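Local coordinates for protein endo-1,4-beta-xylanase (Pseudoalteromonas haloplanktis, PDB 1H12) that hydrolyses internal beta-1,4 linkages of xylan, and probably also those of related beta-glucans, as a cold-adapted family 8 glycoside hydrolase, at residues P193-L198 against Y266-Q271; K237-K242 against F254-D259. All blocks are in the same frame, centred on the assembly; numbering follows the deposited sequence.

Contact 1 (P193-L198 against Y266-Q271)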
ATOM      1  N   PRO A 193      -3.290  11.273  14.212  1.00  9.88           N
ATOM      2  CA  PRO A 193      -4.146  12.379  14.656  1.00 10.75           C
ATOM      3  C   PRO A 193      -3.523  13.246  15.746  1.00 10.94           C
ATOM      4  O   PRO A 193      -3.963  14.361  15.962  1.00 12.66           O
ATOM      5  CB  PRO A 193      -5.389  11.676  15.231  1.00 11.67           C
ATOM      6  CG  PRO A 193      -5.458  10.422  14.460  1.00 12.19           C
ATOM      7  CD  PRO A 193      -4.023   9.993  14.310  1.00 11.50           C
ATOM      8  N   TYR A 194      -2.563  12.699  16.486  1.00 11.14           N
ATOM      9  CA  TYR A 194      -2.034  13.295  17.717  1.00 11.49           C
ATOM     10  C   TYR A 194      -0.731  14.021  17.529  1.00 12.01           C
ATOM     11  O   TYR A 194      -0.197  14.562  18.507  1.00 14.60           O
ATOM     12  CB  TYR A 194      -1.904  12.247  18.783  1.00 11.79           C
ATOM     13  CG  TYR A 194      -3.183  11.515  19.087  1.00 12.25           C
ATOM     14  CD1 TYR A 194      -4.191  12.072  19.843  1.00 13.64           C
ATOM     15  CD2 TYR A 194      -3.433  10.276  18.514  1.00 12.96           C
ATOM     16  CE1 TYR A 194      -5.381  11.449  20.034  1.00 14.46           C
ATOM     17  CE2 TYR A 194      -4.618   9.625  18.695  1.00 13.92           C
ATOM     18  CZ  TYR A 194      -5.594  10.207  19.473  1.00 14.37           C
ATOM     19  OH  TYR A 194      -6.789   9.544  19.673  1.00 17.05           O
ATOM     20  N   ILE A 195      -0.183  14.038  16.315  1.00 11.03           N
ATOM     21  CA  ILE A 195       1.098  14.671  16.036  1.00 11.20           C
ATOM     22  C   ILE A 195       0.951  15.509  14.788  1.00 10.44           C
ATOM     23  O   ILE A 195       0.413  15.031  13.792  1.00 11.36           O
ATOM     24  CB  ILE A 195       2.229  13.637  15.817  1.00 11.99           C
ATOM     25  CG1 ILE A 195       2.266  12.611  16.929  1.00 12.76           C
ATOM     26  CG2 ILE A 195       3.546  14.364  15.642  1.00 12.28           C
ATOM     27  CD1 ILE A 195       3.231  11.464  16.667  1.00 14.95           C
ATOM     28  N   ASP A 196       1.347  16.780  14.843  1.00 11.33           N
ATOM     29  CA  ASP A 196       1.278  17.651  13.680  1.00 11.41           C
ATOM     30  C   ASP A 196       2.612  17.736  12.971  1.00 10.60           C
ATOM     31  O   ASP A 196       3.632  17.289  13.451  1.00 11.15           O
ATOM     32  CB  ASP A 196       0.772  19.034  14.126  1.00 12.50           C
ATOM     33  CG  ASP A 196      -0.617  19.016  14.586  1.00 15.59           C
ATOM     34  OD1 ASP A 196      -1.422  18.076  14.370  1.00 15.08           O
ATOM     35  OD2 ASP A 196      -1.021  20.021  15.231  1.00 22.90           O
ATOM     36  N   ASN A 197       2.573  18.267  11.766  1.00 11.04           N
ATOM     37  CA  ASN A 197       3.766  18.378  10.908  1.00 11.30           C
ATOM     38  C   ASN A 197       4.402  17.019  10.731  1.00 10.03           C
ATOM     39  O   ASN A 197       5.636  16.902  10.792  1.00 11.21           O
ATOM     40  CB  ASN A 197       4.717  19.418  11.407  1.00 11.71           C
ATOM     41  CG  ASN A 197       5.818  19.735  10.432  1.00 13.39           C
ATOM     42  OD1 ASN A 197       5.638  19.605   9.199  1.00 13.87           O
ATOM     43  ND2 ASN A 197       6.947  20.222  10.928  1.00 15.16           N
ATOM     44  N   LEU A 198       3.611  15.996  10.442  1.00  9.67           N
ATOM     45  CA  LEU A 198       4.167  14.647  10.301  1.00  9.16           C
ATOM     46  C   LEU A 198       3.393  13.806   9.301  1.00  8.58           C
ATOM     47  O   LEU A 198       2.153  13.633   9.454  1.00  9.46           O
ATOM     48  CB  LEU A 198       4.218  13.954  11.648  1.00  9.01           C
ATOM     49  CG  LEU A 198       4.908  12.603  11.663  1.00  9.39           C
ATOM     50  CD1 LEU A 198       6.370  12.769  11.321  1.00  9.25           C
ATOM     51  CD2 LEU A 198       4.709  11.908  13.019  1.00 10.07           C
ATOM     52  N   TYR A 266      14.295   9.618  16.780  1.00  9.24           N
ATOM     53  CA  TYR A 266      13.003   9.444  17.448  1.00  9.46           C
ATOM     54  C   TYR A 266      12.390  10.783  17.767  1.00  9.27           C
ATOM     55  O   TYR A 266      13.090  11.750  18.133  1.00  9.62           O
ATOM     56  CB  TYR A 266      13.214   8.610  18.712  1.00  9.86           C
ATOM     57  CG  TYR A 266      13.559   7.181  18.409  1.00  9.67           C
ATOM     58  CD1 TYR A 266      12.558   6.295  18.028  1.00 12.19           C
ATOM     59  CD2 TYR A 266      14.854   6.703  18.402  1.00 10.61           C
ATOM     60  CE1 TYR A 266      12.862   5.003  17.712  1.00 12.89           C
ATOM     61  CE2 TYR A 266      15.161   5.383  18.059  1.00 11.86           C
ATOM     62  CZ  TYR A 266      14.126   4.528  17.755  1.00 12.56           C
ATOM     63  OH  TYR A 266      14.357   3.219  17.446  1.00 15.26           O
ATOM     64  N   ILE A 267      11.064  10.831  17.618  1.00  9.43           N
ATOM     65  CA  ILE A 267      10.274  12.022  17.927  1.00  9.68           C
ATOM     66  C   ILE A 267       9.040  11.769  18.803  1.00 10.18           C
ATOM     67  O   ILE A 267       8.421  12.719  19.225  1.00 11.21           O
ATOM     68  CB  ILE A 267       9.845  12.768  16.681  1.00 10.94           C
ATOM     69  CG1 ILE A 267       9.016  11.937  15.741  1.00 12.47           C
ATOM     70  CG2 ILE A 267      10.998  13.389  15.944  1.00 11.76           C
ATOM     71  CD1 ILE A 267       8.197  12.713  14.746  1.00 15.00           C
ATOM     72  N   PHE A 268       8.641  10.542  19.045  1.00 10.15           N
ATOM     73  CA  PHE A 268       7.487  10.298  19.907  1.00 10.33           C
ATOM     74  C   PHE A 268       7.569   8.959  20.621  1.00 10.63           C
ATOM     75  O   PHE A 268       8.153   7.978  20.107  1.00 10.46           O
ATOM     76  CB  PHE A 268       6.128  10.415  19.126  1.00 12.33           C
ATOM     77  CG  PHE A 268       5.861   9.323  18.123  1.00 12.19           C
ATOM     78  CD1 PHE A 268       5.246   8.133  18.497  1.00 15.04           C
ATOM     79  CD2 PHE A 268       6.276   9.437  16.810  1.00 14.53           C
ATOM     80  CE1 PHE A 268       5.020   7.104  17.576  1.00 16.95           C
ATOM     81  CE2 PHE A 268       6.033   8.377  15.935  1.00 14.54           C
ATOM     82  CZ  PHE A 268       5.461   7.233  16.359  1.00 17.20           C
ATOM     83  N   ASN A 269       6.986   8.897  21.819  1.00 10.34           N
ATOM     84  CA  ASN A 269       6.932   7.667  22.585  1.00 10.15           C
ATOM     85  C   ASN A 269       6.068   6.627  21.872  1.00 12.03           C
ATOM     86  O   ASN A 269       4.951   6.901  21.531  1.00 13.54           O
ATOM     87  CB  ASN A 269       6.385   7.926  23.973  1.00 10.42           C
ATOM     88  CG  ASN A 269       7.395   8.553  24.924  1.00  9.55           C
ATOM     89  OD1 ASN A 269       6.981   9.299  25.924  1.00 13.08           O
ATOM     90  ND2 ASN A 269       8.615   8.295  24.733  1.00  8.26           N
ATOM     91  N   GLY A 270       6.655   5.463  21.674  1.00 12.74           N
ATOM     92  CA  GLY A 270       6.008   4.371  20.928  1.00 14.63           C
ATOM     93  C   GLY A 270       6.535   4.198  19.518  1.00 14.12           C
ATOM     94  O   GLY A 270       6.154   3.236  18.835  1.00 16.53           O
ATOM     95  N   GLN A 271       7.353   5.110  19.027  1.00 12.73           N
ATOM     96  CA  GLN A 271       7.840   5.074  17.631  1.00 12.85           C
ATOM     97  C   GLN A 271       8.672   3.848  17.460  1.00 13.87           C
ATOM     98  O   GLN A 271       9.584   3.528  18.216  1.00 15.70           O
ATOM     99  CB  GLN A 271       8.654   6.321  17.380  1.00 11.90           C
ATOM    100  CG  GLN A 271       9.216   6.446  16.006  1.00 11.63           C
ATOM    101  CD  GLN A 271       9.981   7.738  15.809  1.00 10.55           C
ATOM    102  OE1 GLN A 271      10.847   7.830  14.829  1.00 12.50           O
ATOM    103  NE2 GLN A 271       9.720   8.687  16.605  1.00  9.38           N
TER
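F268, which offers a face of its ring to I195, also starts a type II beta turn, closed by a bond from Q271 N to F268 O of 3.2 Å. G270 takes the third place of that turn with a positive phi (103°), where any side chain would run into the carbonyl oxygen of N269. F268, at the start of the turn, directs its ring toward 193-198. I195 CD1 sits over the ring 4.0 Å from the centroid of F268, 29° off the normal, a CH-pi contact in which the isoleucine crosses the phenylalanine at about a right angle. Q271 CB packs on the other face of the same ring, 3.5 Å above its plane and toward the rim, so the phenyl group is sandwiched between aliphatic carbons. Beside this pair, L198 and I267 meet tip to tip, with L198 CD1 3.9 Å from I267 CD1. I267 can reach there because its CG1 stands between backbone N and carbonyl carbon (chi1 59°). The contact joins two connecting loops of the (alpha/alpha)6 barrel typical of family 8. Polar groups of 193-198 find partners outside the two segments: D196 forms a salt bridge with R190, and Y194 OH bonds to D115. No hydrogen bond crosses between 193-198 and 266-271, so here methyl groups and one aromatic face make the contact, through dispersion and burial rather than directional bonds.

Contact 2 (K237-K242 against F254-D259); sequences KNHFTK and FLSRLD
H239 holds CG, and S256 holds OG, anti to the backbone N (chi1 -171° and -180°), which brings the imidazole and the hydroxyl together. H239 belongs to the C-terminal turns of helix 219-243, probably one of the helices of the (alpha/alpha)6 barrel of family 8, and the chain that leaves this helix folds back to pack against it. H239 ND1 and S256 OG approach to 3.6 Å, the hydroxyl lying oblique to the imidazole. The ring is held by bonds beyond the two segments, from ND1 to G260 O and from T253 N to NE2, a pattern consistent with a proton on ND1. The S256 hydroxyl donates to R257 O at 2.8 Å, in the carbonyl plane on a lone pair, with a C=O...donor angle of 133°. Replacing S256 with an alanine would probably leave R257 O without this donor and open a small gap beside the imidazole of H239. Farther out, N238 CB packs against D259 O at 3.4 Å, and K242, bent at its second torsion, brings CE to 4.1 Å from the same D259 O. K242 NZ stays 4.4 Å from D259 OD2, too far for a salt bridge; K242 NZ and D259 OD1 instead share S261 OG as a hydrogen-bond partner. One water bridges the segments here, accepting from N238 ND2 at 3.0 Å and donating to L258 O at 2.8 Å.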
ATOM      1  N   LYS A 237       7.786  14.772  -4.423  1.00  9.04           N
ATOM      2  CA  LYS A 237       8.883  15.436  -5.140  1.00 10.32           C
ATOM      3  C   LYS A 237       9.853  16.061  -4.186  1.00  9.64           C
ATOM      4  O   LYS A 237      11.070  15.939  -4.350  1.00 10.39           O
ATOM      5  CB  LYS A 237       8.305  16.532  -6.069  1.00 12.53           C
ATOM      6  CG  LYS A 237       7.600  16.116  -7.224  1.00 19.13           C
ATOM      7  CD  LYS A 237       7.131  17.330  -8.131  1.00 29.21           C
ATOM      8  CE  LYS A 237       5.643  17.522  -7.972  1.00 38.71           C
ATOM      9  NZ  LYS A 237       4.895  16.280  -8.413  1.00 48.12           N
ATOM     10  N   ASN A 238       9.343  16.764  -3.205  1.00  9.60           N
ATOM     11  CA  ASN A 238      10.200  17.412  -2.213  1.00 10.22           C
ATOM     12  C   ASN A 238      10.993  16.390  -1.416  1.00  9.36           C
ATOM     13  O   ASN A 238      12.176  16.593  -1.136  1.00 10.08           O
ATOM     14  CB  ASN A 238       9.364  18.301  -1.296  1.00 10.82           C
ATOM     15  CG  ASN A 238       8.859  19.565  -1.957  1.00 13.79           C
ATOM     16  OD1 ASN A 238       9.366  19.972  -3.020  1.00 15.72           O
ATOM     17  ND2 ASN A 238       7.870  20.224  -1.307  1.00 13.13           N
ATOM     18  N   HIS A 239      10.327  15.309  -0.998  1.00  8.74           N
ATOM     19  CA  HIS A 239      11.020  14.264  -0.255  1.00  8.55           C
ATOM     20  C   HIS A 239      12.142  13.670  -1.076  1.00  8.43           C
ATOM     21  O   HIS A 239      13.260  13.490  -0.570  1.00  9.18           O
ATOM     22  CB  HIS A 239       9.997  13.194   0.143  1.00  8.63           C
ATOM     23  CG  HIS A 239      10.536  12.164   1.092  1.00  8.05           C
ATOM     24  ND1 HIS A 239      10.977  12.471   2.350  1.00  8.85           N
ATOM     25  CD2 HIS A 239      10.722  10.838   0.941  1.00  8.51           C
ATOM     26  CE1 HIS A 239      11.387  11.325   2.936  1.00  8.86           C
ATOM     27  NE2 HIS A 239      11.256  10.317   2.097  1.00  8.78           N
ATOM     28  N   PHE A 240      11.879  13.366  -2.325  1.00  8.83           N
ATOM     29  CA  PHE A 240      12.913  12.813  -3.187  1.00  8.98           C
ATOM     30  C   PHE A 240      14.052  13.777  -3.423  1.00  9.45           C
ATOM     31  O   PHE A 240      15.199  13.355  -3.547  1.00 10.54           O
ATOM     32  CB  PHE A 240      12.324  12.193  -4.458  1.00  9.08           C
ATOM     33  CG  PHE A 240      11.803  10.805  -4.215  1.00  8.88           C
ATOM     34  CD1 PHE A 240      12.690   9.764  -4.077  1.00  9.31           C
ATOM     35  CD2 PHE A 240      10.422  10.530  -4.097  1.00  9.45           C
ATOM     36  CE1 PHE A 240      12.251   8.485  -3.821  1.00  9.77           C
ATOM     37  CE2 PHE A 240       9.989   9.256  -3.852  1.00  9.28           C
ATOM     38  CZ  PHE A 240      10.907   8.243  -3.698  1.00 10.04           C
ATOM     39  N   THR A 241      13.786  15.063  -3.502  1.00 10.11           N
ATOM     40  CA  THR A 241      14.856  16.056  -3.577  1.00 10.73           C
ATOM     41  C   THR A 241      15.693  16.005  -2.309  1.00 10.83           C
ATOM     42  O   THR A 241      16.914  16.030  -2.371  1.00 11.85           O
ATOM     43  CB  THR A 241      14.256  17.444  -3.794  1.00 12.56           C
ATOM     44  OG1 THR A 241      13.555  17.497  -5.049  1.00 14.75           O
ATOM     45  CG2 THR A 241      15.338  18.550  -3.789  1.00 15.15           C
ATOM     46  N   LYS A 242      15.056  15.953  -1.174  1.00 10.21           N
ATOM     47  CA  LYS A 242      15.743  15.973   0.110  1.00 10.88           C
ATOM     48  C   LYS A 242      16.531  14.721   0.369  1.00 10.72           C
ATOM     49  O   LYS A 242      17.568  14.805   1.036  1.00 11.90           O
ATOM     50  CB  LYS A 242      14.781  16.260   1.259  1.00 12.64           C
ATOM     51  CG  LYS A 242      14.132  17.640   1.191  1.00 18.07           C
ATOM     52  CD  LYS A 242      14.706  18.551   1.926  1.00 28.21           C
ATOM     53  CE  LYS A 242      13.741  19.809   2.177  1.00 28.83           C
ATOM     54  NZ  LYS A 242      14.464  20.383   3.385  1.00 35.46           N
ATOM     55  N   PHE A 254      10.946   6.465   6.366  1.00  6.91           N
ATOM     56  CA  PHE A 254       9.768   6.128   7.148  1.00  7.38           C
ATOM     57  C   PHE A 254       8.859   7.334   7.390  1.00  6.99           C
ATOM     58  O   PHE A 254       7.670   7.314   7.104  1.00  7.54           O
ATOM     59  CB  PHE A 254      10.268   5.488   8.458  1.00  7.48           C
ATOM     60  CG  PHE A 254       9.242   5.254   9.514  1.00  7.60           C
ATOM     61  CD1 PHE A 254       7.907   4.964   9.239  1.00  8.56           C
ATOM     62  CD2 PHE A 254       9.627   5.313  10.854  1.00  8.98           C
ATOM     63  CE1 PHE A 254       6.995   4.759  10.288  1.00 10.34           C
ATOM     64  CE2 PHE A 254       8.736   5.118  11.893  1.00  9.29           C
ATOM     65  CZ  PHE A 254       7.434   4.856  11.606  1.00 10.28           C
ATOM     66  N   LEU A 255       9.439   8.403   7.962  1.00  7.34           N
ATOM     67  CA  LEU A 255       8.702   9.576   8.360  1.00  7.33           C
ATOM     68  C   LEU A 255       9.296  10.826   7.725  1.00  7.88           C
ATOM     69  O   LEU A 255      10.501  10.917   7.482  1.00  8.54           O
ATOM     70  CB  LEU A 255       8.696   9.748   9.890  1.00  8.51           C
ATOM     71  CG  LEU A 255       7.938   8.663  10.643  1.00  8.30           C
ATOM     72  CD1 LEU A 255       8.126   8.830  12.130  1.00  9.86           C
ATOM     73  CD2 LEU A 255       6.450   8.656  10.295  1.00  9.86           C
ATOM     74  N   SER A 256       8.420  11.816   7.482  1.00  7.97           N
ATOM     75  CA  SER A 256       8.788  13.063   6.885  1.00  8.46           C
ATOM     76  C   SER A 256       7.999  14.206   7.481  1.00  8.46           C
ATOM     77  O   SER A 256       6.815  14.043   7.858  1.00  8.87           O
ATOM     78  CB  SER A 256       8.470  13.011   5.363  1.00  9.58           C
ATOM     79  OG  SER A 256       8.801  14.194   4.663  1.00 11.99           O
ATOM     80  N   ARG A 257       8.585  15.381   7.509  1.00  8.82           N
ATOM     81  CA  ARG A 257       7.830  16.596   7.747  1.00  9.26           C
ATOM     82  C   ARG A 257       7.035  16.966   6.511  1.00 10.34           C
ATOM     83  O   ARG A 257       7.214  16.385   5.435  1.00 10.53           O
ATOM     84  CB  ARG A 257       8.792  17.749   8.156  1.00 11.65           C
ATOM     85  CG  ARG A 257       9.614  17.375   9.358  1.00 12.48           C
ATOM     86  CD  ARG A 257       8.723  17.039  10.516  1.00 13.26           C
ATOM     87  NE  ARG A 257       9.436  16.898  11.795  1.00 14.61           N
ATOM     88  CZ  ARG A 257       8.839  16.643  12.923  1.00 15.79           C
ATOM     89  NH1 ARG A 257       7.520  16.484  12.967  1.00 17.49           N
ATOM     90  NH2 ARG A 257       9.519  16.519  14.048  1.00 19.50           N
ATOM     91  N   LEU A 258       6.149  17.958   6.631  1.00 10.94           N
ATOM     92  CA  LEU A 258       5.255  18.310   5.527  1.00 11.54           C
ATOM     93  C   LEU A 258       5.942  18.984   4.378  1.00 11.34           C
ATOM     94  O   LEU A 258       5.399  19.052   3.306  1.00 13.38           O
ATOM     95  CB  LEU A 258       4.060  19.080   6.056  1.00 12.66           C
ATOM     96  CG  LEU A 258       3.190  18.366   7.056  1.00 15.81           C
ATOM     97  CD1 LEU A 258       1.906  19.132   7.273  1.00 19.75           C
ATOM     98  CD2 LEU A 258       2.906  16.951   6.820  1.00 16.50           C
ATOM     99  N   ASP A 259       7.194  19.434   4.576  1.00 12.36           N
ATOM    100  CA  ASP A 259       8.031  19.975   3.514  1.00 12.84           C
ATOM    101  C   ASP A 259       8.870  18.893   2.811  1.00 12.59           C
ATOM    102  O   ASP A 259       9.712  19.222   1.957  1.00 13.78           O
ATOM    103  CB  ASP A 259       8.877  21.127   3.999  1.00 14.02           C
ATOM    104  CG  ASP A 259       9.936  20.710   4.922  1.00 15.36           C
ATOM    105  OD1 ASP A 259      10.041  19.530   5.354  1.00 13.61           O
ATOM    106  OD2 ASP A 259      10.730  21.582   5.379  1.00 22.22           O
TER
HETATM  107  O   HOH W   1       5.684  19.378   0.517  1.00 14.05           O

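How the contacts relate
Contact 2 is nested inside the chain loop that contact 1 closes: the order is 193-198, 237-242, 254-259, 266-271. Their centres lie 16 Å apart on the same side of the chain's centre. Both draw on the long connection between helix 219-243 and strand 277-278, which packs first against the helix it has just left and then against the loop that follows strand 188-189. The contacts also touch directly, since N197 O probably accepts a hydrogen bond from R257 NH1 (2.9 Å) and N197 OD1 one from L258 N (3.1 Å). Loop 193-198 thus meets this connection at two places, so helix 219-243, the connection after it and the loop after strand 188-189 form one continuous patch of packing.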